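Dual specificity protein phosphatase 15 (Homo sapiens, PDB 1YZ4) removes phosphate from phosphotyrosine, phosphoserine and phosphothreonine of proteins, here as its dual-specificity phosphatase catalytic domain. Local coordinates at residues P46-D50 with I51-R55; L17-F20 with I21-K24; A104-M107 with T108-L112. The protein carries 1 engineered substitution. All coordinates share one frame; numbering follows the deposited sequence.

Interaction 1: P46-D50 with I51-R55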
ATOM      1  N   PRO A  46      -3.674  18.355   4.693  1.00 28.27           N
ATOM      2  CA  PRO A  46      -3.176  19.235   3.632  1.00 25.91           C
ATOM      3  C   PRO A  46      -2.376  18.396   2.636  1.00 25.12           C
ATOM      4  O   PRO A  46      -1.539  17.589   3.037  1.00 23.68           O
ATOM      5  CB  PRO A  46      -2.295  20.227   4.388  1.00 25.62           C
ATOM      6  CG  PRO A  46      -2.932  20.278   5.755  1.00 25.30           C
ATOM      7  CD  PRO A  46      -3.244  18.830   6.023  1.00 27.55           C
ATOM      8  N   LEU A  47      -2.640  18.578   1.345  1.00 23.28           N
ATOM      9  CA  LEU A  47      -1.944  17.811   0.320  1.00 23.01           C
ATOM     10  C   LEU A  47      -0.776  18.566  -0.303  1.00 23.66           C
ATOM     11  O   LEU A  47      -0.895  19.739  -0.646  1.00 23.68           O
ATOM     12  CB  LEU A  47      -2.928  17.405  -0.778  1.00 22.13           C
ATOM     13  CG  LEU A  47      -4.205  16.701  -0.315  1.00 23.51           C
ATOM     14  CD1 LEU A  47      -5.004  16.323  -1.554  1.00 19.42           C
ATOM     15  CD2 LEU A  47      -3.882  15.454   0.538  1.00  9.39           C
ATOM     16  N   LEU A  48       0.348  17.876  -0.461  1.00 25.57           N
ATOM     17  CA  LEU A  48       1.553  18.463  -1.042  1.00 29.96           C
ATOM     18  C   LEU A  48       1.432  18.630  -2.552  1.00 31.07           C
ATOM     19  O   LEU A  48       0.860  17.783  -3.235  1.00 31.29           O
ATOM     20  CB  LEU A  48       2.764  17.588  -0.718  1.00 30.56           C
ATOM     21  CG  LEU A  48       2.946  17.300   0.775  1.00 34.37           C
ATOM     22  CD1 LEU A  48       4.070  16.302   0.970  1.00 33.25           C
ATOM     23  CD2 LEU A  48       3.220  18.603   1.526  1.00 32.46           C
ATOM     24  N   GLN A  49       1.980  19.723  -3.069  1.00 33.09           N
ATOM     25  CA  GLN A  49       1.920  19.998  -4.499  1.00 35.76           C
ATOM     26  C   GLN A  49       2.705  19.004  -5.332  1.00 34.27           C
ATOM     27  O   GLN A  49       3.707  18.445  -4.884  1.00 33.60           O
ATOM     28  CB  GLN A  49       2.451  21.399  -4.806  1.00 39.95           C
ATOM     29  CG  GLN A  49       1.622  22.527  -4.234  1.00 49.66           C
ATOM     30  CD  GLN A  49       2.018  23.878  -4.801  1.00 53.14           C
ATOM     31  OE1 GLN A  49       3.178  24.291  -4.705  1.00 52.83           O
ATOM     32  NE2 GLN A  49       1.053  24.573  -5.399  1.00 54.35           N
ATOM     33  N   ASP A  50       2.235  18.799  -6.558  1.00 32.59           N
ATOM     34  CA  ASP A  50       2.883  17.907  -7.504  1.00 31.95           C
ATOM     35  C   ASP A  50       2.805  16.438  -7.117  1.00 31.64           C
ATOM     36  O   ASP A  50       3.682  15.644  -7.475  1.00 33.33           O
ATOM     37  CB  ASP A  50       4.340  18.326  -7.686  1.00 30.96           C
ATOM     38  CG  ASP A  50       4.481  19.815  -7.932  1.00 32.50           C
ATOM     39  OD1 ASP A  50       3.761  20.337  -8.809  1.00 29.87           O
ATOM     40  OD2 ASP A  50       5.306  20.461  -7.246  1.00 32.84           O
ATOM     41  N   ILE A  51       1.759  16.085  -6.376  1.00 27.00           N
ATOM     42  CA  ILE A  51       1.534  14.701  -5.972  1.00 25.31           C
ATOM     43  C   ILE A  51       0.045  14.400  -6.097  1.00 19.99           C
ATOM     44  O   ILE A  51      -0.799  15.204  -5.711  1.00 18.50           O
ATOM     45  CB  ILE A  51       2.001  14.424  -4.507  1.00 28.58           C
ATOM     46  CG1 ILE A  51       3.530  14.534  -4.412  1.00 31.20           C
ATOM     47  CG2 ILE A  51       1.566  13.025  -4.071  1.00 26.10           C
ATOM     48  CD1 ILE A  51       4.111  14.189  -3.040  1.00 27.50           C
ATOM     49  N   THR A  52      -0.276  13.243  -6.656  1.00 17.73           N
ATOM     50  CA  THR A  52      -1.666  12.854  -6.822  1.00 14.91           C
ATOM     51  C   THR A  52      -2.072  11.986  -5.638  1.00 14.21           C
ATOM     52  O   THR A  52      -1.482  10.938  -5.394  1.00 14.06           O
ATOM     53  CB  THR A  52      -1.859  12.082  -8.128  1.00 13.77           C
ATOM     54  OG1 THR A  52      -1.334  12.859  -9.209  1.00 18.23           O
ATOM     55  CG2 THR A  52      -3.336  11.819  -8.380  1.00 13.76           C
ATOM     56  N   TYR A  53      -3.077  12.438  -4.899  1.00 13.12           N
ATOM     57  CA  TYR A  53      -3.531  11.707  -3.728  1.00 14.49           C
ATOM     58  C   TYR A  53      -4.802  10.912  -3.912  1.00 15.65           C
ATOM     59  O   TYR A  53      -5.656  11.215  -4.750  1.00 16.50           O
ATOM     60  CB  TYR A  53      -3.774  12.657  -2.547  1.00 15.83           C
ATOM     61  CG  TYR A  53      -2.543  13.262  -1.928  1.00 16.45           C
ATOM     62  CD1 TYR A  53      -1.837  14.266  -2.582  1.00 12.94           C
ATOM     63  CD2 TYR A  53      -2.097  12.847  -0.671  1.00 16.16           C
ATOM     64  CE1 TYR A  53      -0.719  14.852  -2.003  1.00 17.18           C
ATOM     65  CE2 TYR A  53      -0.973  13.427  -0.077  1.00 16.23           C
ATOM     66  CZ  TYR A  53      -0.289  14.428  -0.751  1.00 16.23           C
ATOM     67  OH  TYR A  53       0.826  15.002  -0.194  1.00 12.47           O
ATOM     68  N   LEU A  54      -4.914   9.888  -3.084  1.00 17.15           N
ATOM     69  CA  LEU A  54      -6.084   9.047  -3.047  1.00 20.01           C
ATOM     70  C   LEU A  54      -6.348   8.996  -1.546  1.00 21.58           C
ATOM     71  O   LEU A  54      -5.503   8.525  -0.775  1.00 22.53           O
ATOM     72  CB  LEU A  54      -5.775   7.651  -3.590  1.00 21.75           C
ATOM     73  CG  LEU A  54      -7.028   6.800  -3.805  1.00 24.56           C
ATOM     74  CD1 LEU A  54      -7.900   7.473  -4.855  1.00 26.91           C
ATOM     75  CD2 LEU A  54      -6.647   5.391  -4.241  1.00 24.76           C
ATOM     76  N   ARG A  55      -7.494   9.518  -1.126  1.00 19.97           N
ATOM     77  CA  ARG A  55      -7.841   9.524   0.287  1.00 18.33           C
ATOM     78  C   ARG A  55      -8.733   8.350   0.665  1.00 17.58           C
ATOM     79  O   ARG A  55      -9.773   8.116   0.048  1.00 15.42           O
ATOM     80  CB  ARG A  55      -8.525  10.839   0.661  1.00 16.76           C
ATOM     81  CG  ARG A  55      -7.566  12.004   0.876  1.00 17.85           C
ATOM     82  CD  ARG A  55      -8.324  13.330   0.983  1.00 20.44           C
ATOM     83  NE  ARG A  55      -7.458  14.450   1.344  1.00 16.00           N
ATOM     84  CZ  ARG A  55      -7.826  15.728   1.284  1.00 19.19           C
ATOM     85  NH1 ARG A  55      -9.047  16.050   0.869  1.00 15.22           N
ATOM     86  NH2 ARG A  55      -6.980  16.685   1.653  1.00 13.91           N
TER
HETATM   87  O   HOH W   1      -1.747  17.539  -4.866  1.00 32.61           O

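Interaction 2: L17-F20 with I21-K24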
ATOM      1  N   LEU A  17       6.051   1.938   1.452  1.00 13.61           N
ATOM      2  CA  LEU A  17       5.233   1.901   2.658  1.00 12.32           C
ATOM      3  C   LEU A  17       5.787   2.923   3.637  1.00 12.92           C
ATOM      4  O   LEU A  17       7.003   3.073   3.762  1.00 13.30           O
ATOM      5  CB  LEU A  17       5.276   0.508   3.293  1.00 13.41           C
ATOM      6  CG  LEU A  17       4.216  -0.506   2.848  1.00 15.55           C
ATOM      7  CD1 LEU A  17       4.507  -1.868   3.448  1.00  9.59           C
ATOM      8  CD2 LEU A  17       2.840  -0.018   3.289  1.00 14.24           C
ATOM      9  N   GLY A  18       4.903   3.636   4.326  1.00 12.94           N
ATOM     10  CA  GLY A  18       5.374   4.626   5.277  1.00 12.05           C
ATOM     11  C   GLY A  18       4.359   5.048   6.323  1.00 11.30           C
ATOM     12  O   GLY A  18       3.218   4.591   6.327  1.00  9.89           O
ATOM     13  N   ASN A  19       4.795   5.929   7.215  1.00 10.01           N
ATOM     14  CA  ASN A  19       3.964   6.449   8.287  1.00 12.78           C
ATOM     15  C   ASN A  19       3.702   7.929   8.014  1.00 15.02           C
ATOM     16  O   ASN A  19       4.198   8.478   7.025  1.00 15.17           O
ATOM     17  CB  ASN A  19       4.693   6.297   9.616  1.00 11.41           C
ATOM     18  CG  ASN A  19       6.085   6.895   9.575  1.00 14.58           C
ATOM     19  OD1 ASN A  19       6.275   8.035   9.132  1.00 13.58           O
ATOM     20  ND2 ASN A  19       7.070   6.129  10.031  1.00 15.51           N
ATOM     21  N   PHE A  20       2.950   8.573   8.905  1.00 15.59           N
ATOM     22  CA  PHE A  20       2.597   9.985   8.757  1.00 16.61           C
ATOM     23  C   PHE A  20       3.805  10.915   8.637  1.00 18.17           C
ATOM     24  O   PHE A  20       3.723  11.975   8.016  1.00 19.27           O
ATOM     25  CB  PHE A  20       1.705  10.425   9.920  1.00 16.79           C
ATOM     26  CG  PHE A  20       2.456  10.761  11.180  1.00 20.62           C
ATOM     27  CD1 PHE A  20       2.686  12.089  11.533  1.00 21.03           C
ATOM     28  CD2 PHE A  20       2.922   9.755  12.018  1.00 22.07           C
ATOM     29  CE1 PHE A  20       3.367  12.407  12.703  1.00 21.17           C
ATOM     30  CE2 PHE A  20       3.605  10.064  13.191  1.00 21.03           C
ATOM     31  CZ  PHE A  20       3.826  11.390  13.535  1.00 20.05           C
ATOM     32  N   ILE A  21       4.926  10.524   9.228  1.00 18.39           N
ATOM     33  CA  ILE A  21       6.134  11.334   9.149  1.00 19.15           C
ATOM     34  C   ILE A  21       6.778  11.236   7.766  1.00 18.83           C
ATOM     35  O   ILE A  21       7.198  12.247   7.203  1.00 21.24           O
ATOM     36  CB  ILE A  21       7.142  10.919  10.245  1.00 20.04           C
ATOM     37  CG1 ILE A  21       6.703  11.527  11.579  1.00 20.38           C
ATOM     38  CG2 ILE A  21       8.553  11.365   9.878  1.00 21.99           C
ATOM     39  CD1 ILE A  21       7.530  11.088  12.754  1.00 27.50           C
ATOM     40  N   ASP A  22       6.851  10.029   7.213  1.00 16.81           N
ATOM     41  CA  ASP A  22       7.433   9.851   5.883  1.00 15.78           C
ATOM     42  C   ASP A  22       6.595  10.589   4.831  1.00 15.13           C
ATOM     43  O   ASP A  22       7.125  11.153   3.870  1.00 12.43           O
ATOM     44  CB  ASP A  22       7.499   8.366   5.511  1.00 15.30           C
ATOM     45  CG  ASP A  22       8.250   7.533   6.534  1.00 16.00           C
ATOM     46  OD1 ASP A  22       9.363   7.934   6.928  1.00 12.97           O
ATOM     47  OD2 ASP A  22       7.728   6.470   6.934  1.00 12.66           O
ATOM     48  N   ALA A  23       5.281  10.581   5.028  1.00 15.36           N
ATOM     49  CA  ALA A  23       4.344  11.227   4.116  1.00 15.85           C
ATOM     50  C   ALA A  23       4.566  12.735   3.965  1.00 18.50           C
ATOM     51  O   ALA A  23       4.127  13.325   2.977  1.00 20.49           O
ATOM     52  CB  ALA A  23       2.918  10.961   4.582  1.00 10.68           C
ATOM     53  N   LYS A  24       5.237  13.347   4.943  1.00 21.12           N
ATOM     54  CA  LYS A  24       5.503  14.790   4.926  1.00 22.85           C
ATOM     55  C   LYS A  24       6.974  15.096   4.706  1.00 22.44           C
ATOM     56  O   LYS A  24       7.357  16.255   4.565  1.00 24.66           O
ATOM     57  CB  LYS A  24       5.084  15.433   6.250  1.00 21.79           C
ATOM     58  CG  LYS A  24       3.612  15.297   6.577  1.00 29.27           C
ATOM     59  CD  LYS A  24       3.273  15.992   7.893  1.00 28.15           C
ATOM     60  CE  LYS A  24       4.074  15.420   9.049  1.00 27.39           C
ATOM     61  NZ  LYS A  24       3.721  16.073  10.337  1.00 27.32           N
TER
HETATM   62  O   HOH W   2       9.893   7.148   9.409  1.00 15.08           O

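Interaction 3: A104-M107 with T108-L112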
ATOM      1  N   ALA A 104      -2.308  -6.656  -0.357  1.00 11.94           N
ATOM      2  CA  ALA A 104      -3.352  -7.001  -1.303  1.00  9.24           C
ATOM      3  C   ALA A 104      -2.858  -6.752  -2.729  1.00 13.51           C
ATOM      4  O   ALA A 104      -3.116  -7.542  -3.634  1.00 12.38           O
ATOM      5  CB  ALA A 104      -4.584  -6.170  -1.023  1.00 11.86           C
ATOM      6  N   TYR A 105      -2.140  -5.650  -2.926  1.00 13.22           N
ATOM      7  CA  TYR A 105      -1.615  -5.320  -4.242  1.00 11.41           C
ATOM      8  C   TYR A 105      -0.613  -6.361  -4.730  1.00 12.51           C
ATOM      9  O   TYR A 105      -0.706  -6.862  -5.849  1.00  8.82           O
ATOM     10  CB  TYR A 105      -0.906  -3.973  -4.223  1.00 10.31           C
ATOM     11  CG  TYR A 105      -0.353  -3.617  -5.578  1.00 15.88           C
ATOM     12  CD1 TYR A 105      -1.202  -3.219  -6.612  1.00 13.42           C
ATOM     13  CD2 TYR A 105       1.014  -3.721  -5.851  1.00 15.42           C
ATOM     14  CE1 TYR A 105      -0.709  -2.936  -7.882  1.00 13.20           C
ATOM     15  CE2 TYR A 105       1.517  -3.438  -7.125  1.00 15.53           C
ATOM     16  CZ  TYR A 105       0.644  -3.046  -8.132  1.00 13.29           C
ATOM     17  OH  TYR A 105       1.118  -2.760  -9.389  1.00 18.55           O
ATOM     18  N   VAL A 106       0.366  -6.658  -3.880  1.00 15.33           N
ATOM     19  CA  VAL A 106       1.400  -7.621  -4.220  1.00 14.13           C
ATOM     20  C   VAL A 106       0.806  -9.008  -4.426  1.00 15.39           C
ATOM     21  O   VAL A 106       1.291  -9.781  -5.248  1.00 17.71           O
ATOM     22  CB  VAL A 106       2.486  -7.655  -3.128  1.00 12.69           C
ATOM     23  CG1 VAL A 106       3.556  -8.692  -3.473  1.00 11.65           C
ATOM     24  CG2 VAL A 106       3.118  -6.267  -3.006  1.00  9.77           C
ATOM     25  N   MET A 107      -0.252  -9.326  -3.689  1.00 15.35           N
ATOM     26  CA  MET A 107      -0.890 -10.623  -3.861  1.00 16.04           C
ATOM     27  C   MET A 107      -1.424 -10.737  -5.287  1.00 15.76           C
ATOM     28  O   MET A 107      -1.196 -11.745  -5.957  1.00 15.83           O
ATOM     29  CB  MET A 107      -2.048 -10.797  -2.872  1.00 15.44           C
ATOM     30  CG  MET A 107      -1.620 -11.129  -1.453  1.00 12.72           C
ATOM     31  SD  MET A 107      -2.964 -10.946  -0.261  1.00 16.93           S
ATOM     32  CE  MET A 107      -3.934 -12.395  -0.624  1.00 17.89           C
ATOM     33  N   THR A 108      -2.114  -9.699  -5.761  1.00 15.46           N
ATOM     34  CA  THR A 108      -2.677  -9.748  -7.104  1.00 15.33           C
ATOM     35  C   THR A 108      -1.640  -9.767  -8.227  1.00 16.58           C
ATOM     36  O   THR A 108      -1.816 -10.506  -9.200  1.00 16.81           O
ATOM     37  CB  THR A 108      -3.693  -8.593  -7.383  1.00 16.64           C
ATOM     38  OG1 THR A 108      -3.092  -7.611  -8.232  1.00 23.46           O
ATOM     39  CG2 THR A 108      -4.153  -7.944  -6.099  1.00  8.23           C
ATOM     40  N   VAL A 109      -0.563  -8.989  -8.109  1.00 13.11           N
ATOM     41  CA  VAL A 109       0.445  -8.985  -9.174  1.00 15.68           C
ATOM     42  C   VAL A 109       1.393 -10.183  -9.151  1.00 14.39           C
ATOM     43  O   VAL A 109       2.058 -10.452 -10.144  1.00 14.76           O
ATOM     44  CB  VAL A 109       1.307  -7.685  -9.191  1.00 12.00           C
ATOM     45  CG1 VAL A 109       0.422  -6.485  -9.435  1.00 11.71           C
ATOM     46  CG2 VAL A 109       2.088  -7.541  -7.898  1.00 13.72           C
ATOM     47  N   THR A 110       1.453 -10.897  -8.029  1.00 16.10           N
ATOM     48  CA  THR A 110       2.325 -12.073  -7.925  1.00 15.66           C
ATOM     49  C   THR A 110       1.535 -13.385  -7.890  1.00 16.41           C
ATOM     50  O   THR A 110       2.067 -14.454  -8.201  1.00 16.60           O
ATOM     51  CB  THR A 110       3.198 -12.027  -6.655  1.00 13.48           C
ATOM     52  OG1 THR A 110       2.361 -12.150  -5.505  1.00 10.09           O
ATOM     53  CG2 THR A 110       3.977 -10.724  -6.578  1.00 13.62           C
ATOM     54  N   GLY A 111       0.270 -13.302  -7.496  1.00 18.24           N
ATOM     55  CA  GLY A 111      -0.555 -14.496  -7.414  1.00 19.19           C
ATOM     56  C   GLY A 111      -0.268 -15.304  -6.162  1.00 18.96           C
ATOM     57  O   GLY A 111      -0.796 -16.406  -5.996  1.00 19.19           O
ATOM     58  N   LEU A 112       0.556 -14.743  -5.277  1.00 14.17           N
ATOM     59  CA  LEU A 112       0.941 -15.406  -4.034  1.00 15.73           C
ATOM     60  C   LEU A 112       0.024 -15.062  -2.859  1.00 15.43           C
ATOM     61  O   LEU A 112      -0.614 -14.015  -2.856  1.00 18.63           O
ATOM     62  CB  LEU A 112       2.391 -15.047  -3.701  1.00 14.03           C
ATOM     63  CG  LEU A 112       3.353 -15.406  -4.840  1.00 17.29           C
ATOM     64  CD1 LEU A 112       4.770 -14.939  -4.532  1.00 12.77           C
ATOM     65  CD2 LEU A 112       3.321 -16.920  -5.046  1.00 18.81           C
TER
HETATM   66  O   HOH W   3      -3.031 -13.872  -4.406  1.00 23.45           O

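Interaction 1: P46-D50 with I51-R55
L47 and Y53 meet where the loop before strand 52-56 turns back over the start of that strand. The two segments are continuous, so this is a local contact round a turn. The apolar part is led by L47. Its CD2 methyl makes a CH-pi contact over one face of the Y53 ring, offset toward the rim, 3.5 Å from the ring centroid and 16° off the ring normal. L47 CG lies beside its own backbone N (chi1 -52°), and from there both methyls reach between the Y53 ring and the R55 side chain. CD1 lies over one face of the R55 guanidinium, and L47 CG is 3.4 Å from R55 NH2. R55 extends from CG to NE, and its NH2 is hydrogen-bonded to O of Q45, the residue before P46 in the same loop. L48 adds a looser apolar touch, with its CB 4.3 Å from I51 CD1.

The polar part centres on the Y53 hydroxyl. L48 N donates to Y53 OH at 2.9 Å, with an N-H...O angle of 159°. The L48 side chain lies against the same oxygen, with CG 3.3 Å from Y53 OH. One water donates to both L48 O and I51 O, at 3.1 Å and 2.7 Å, and ties the two sides of the turn together.

Strand 52-56 is an outermost strand of the sheet, and the loop joins it to its neighbour, strand 36-40. Y53 also packs on I37 and S39 there. The tyrosine therefore holds the loop in two ways: its ring face carries a leucine methyl, and its hydroxyl accepts a backbone N-H.

Interaction 2: L17-F20 with I21-K24
Backbone contact between N19 and A23 makes a helix-like turn in the connection that follows strand 15-18: A23 N donates to N19 O at 3.1 Å, nearly along the C=O axis, and K24 N bonds I21 O within the turn. The N19 side chain folds over the start of this turn. Its CG stands between the backbone N and the carbonyl carbon (chi1 53°), which brings OD1 to the amides that follow. D22 N donates to N19 OD1 at 2.8 Å, tilted 22° from the carbonyl plane. I21 N adds a weak bond to the same oxygen, in the pattern of an Asx turn. D22 answers from the other end: its OD2 accepts from N19 N at 3.0 Å, met on the anti side and out of the carboxylate plane.

These reciprocal bonds between N19 and D22 resemble a capping box, at a turn that lacks the regular helix bonds. This turn lies in the connection from strand 15-18 to helix 26-31. The N19 side chain is about 7 Å from that of S91, an engineered residue at the predicted phosphocysteine position, so the turn lies near the phosphatase active site.

The N19 and D22 side chains cross at about a right angle, yet their amide and carboxylate planes are only 22° apart. A water links them, accepting from N19 ND2 and donating to D22 OD1. That carboxylate oxygen also accepts from Q28 NE2, so D22 has a second anchor in helix 26-31.

F20 and I21 point the same way, side by side. I21 CG1 lies over one face of the F20 ring, 3.7 Å from its centroid, in a CH-pi contact. The ring also stacks with F92. The aliphatic chain of K24, bent at chi3, runs past the F20 carbonyl, with CE 3.6 Å from F20 O.

Interaction 3: A104-M107 with T108-L112
V106 O accepts two hydrogen bonds from one residue, T110, and they arrive from opposite faces of the carbonyl plane. T110 OG1 donates at 2.6 Å to V106 O, while T110 N reaches it at 3.0 Å. The hydroxyl gets there because OG1 stands between the backbone N and the carbonyl carbon (chi1 67°). T110 CG2 packs on V106 CG1.

One residue earlier, V109 N bonds Y105 O. V109 CG1 lies over one face of the Y105 ring, 4.1 Å from its centroid, a CH-pi contact. The far end of Y105 is held elsewhere: its OH is hydrogen-bonded to H78 and R81.

M107 O accepts from G111 N at 2.6 Å, and a water that donates to L112 O also gives M107 O a weak bond. M107 CG touches L112 O, while its side chain packs among W114, V117 and F141 of the surrounding helices.

G111 leaves helical geometry with positive phi (78°), so the chain turns out of helix 97-110 here. T110 OG1, besides donating back to V106 O, accepts from L112 N at 3.2 Å. That second bond is an ST turn, here at the C-terminal end of the helix.

In the fold
Along the chain the order is interaction 2, interaction 1, interaction 3, and all three lie within the phosphatase catalytic domain. Interactions 1 and 2 have centres 13 Å apart and touch where L48 CD1 packs on A23 O. Both reach the five-stranded mixed sheet: interaction 2 leaves strand 15-18, and interaction 1 leads into an outermost strand, 52-56. Interaction 3 lies on the opposite side of the chain's centre, 25 Å from interaction 1 and 23 Å from interaction 2, centre to centre. It ends helix 97-110, among helices 70-82, 114-123, 132-143 and 145-157. Two contacts thus shape connections of the sheet, and the third ends a helix of the helical side.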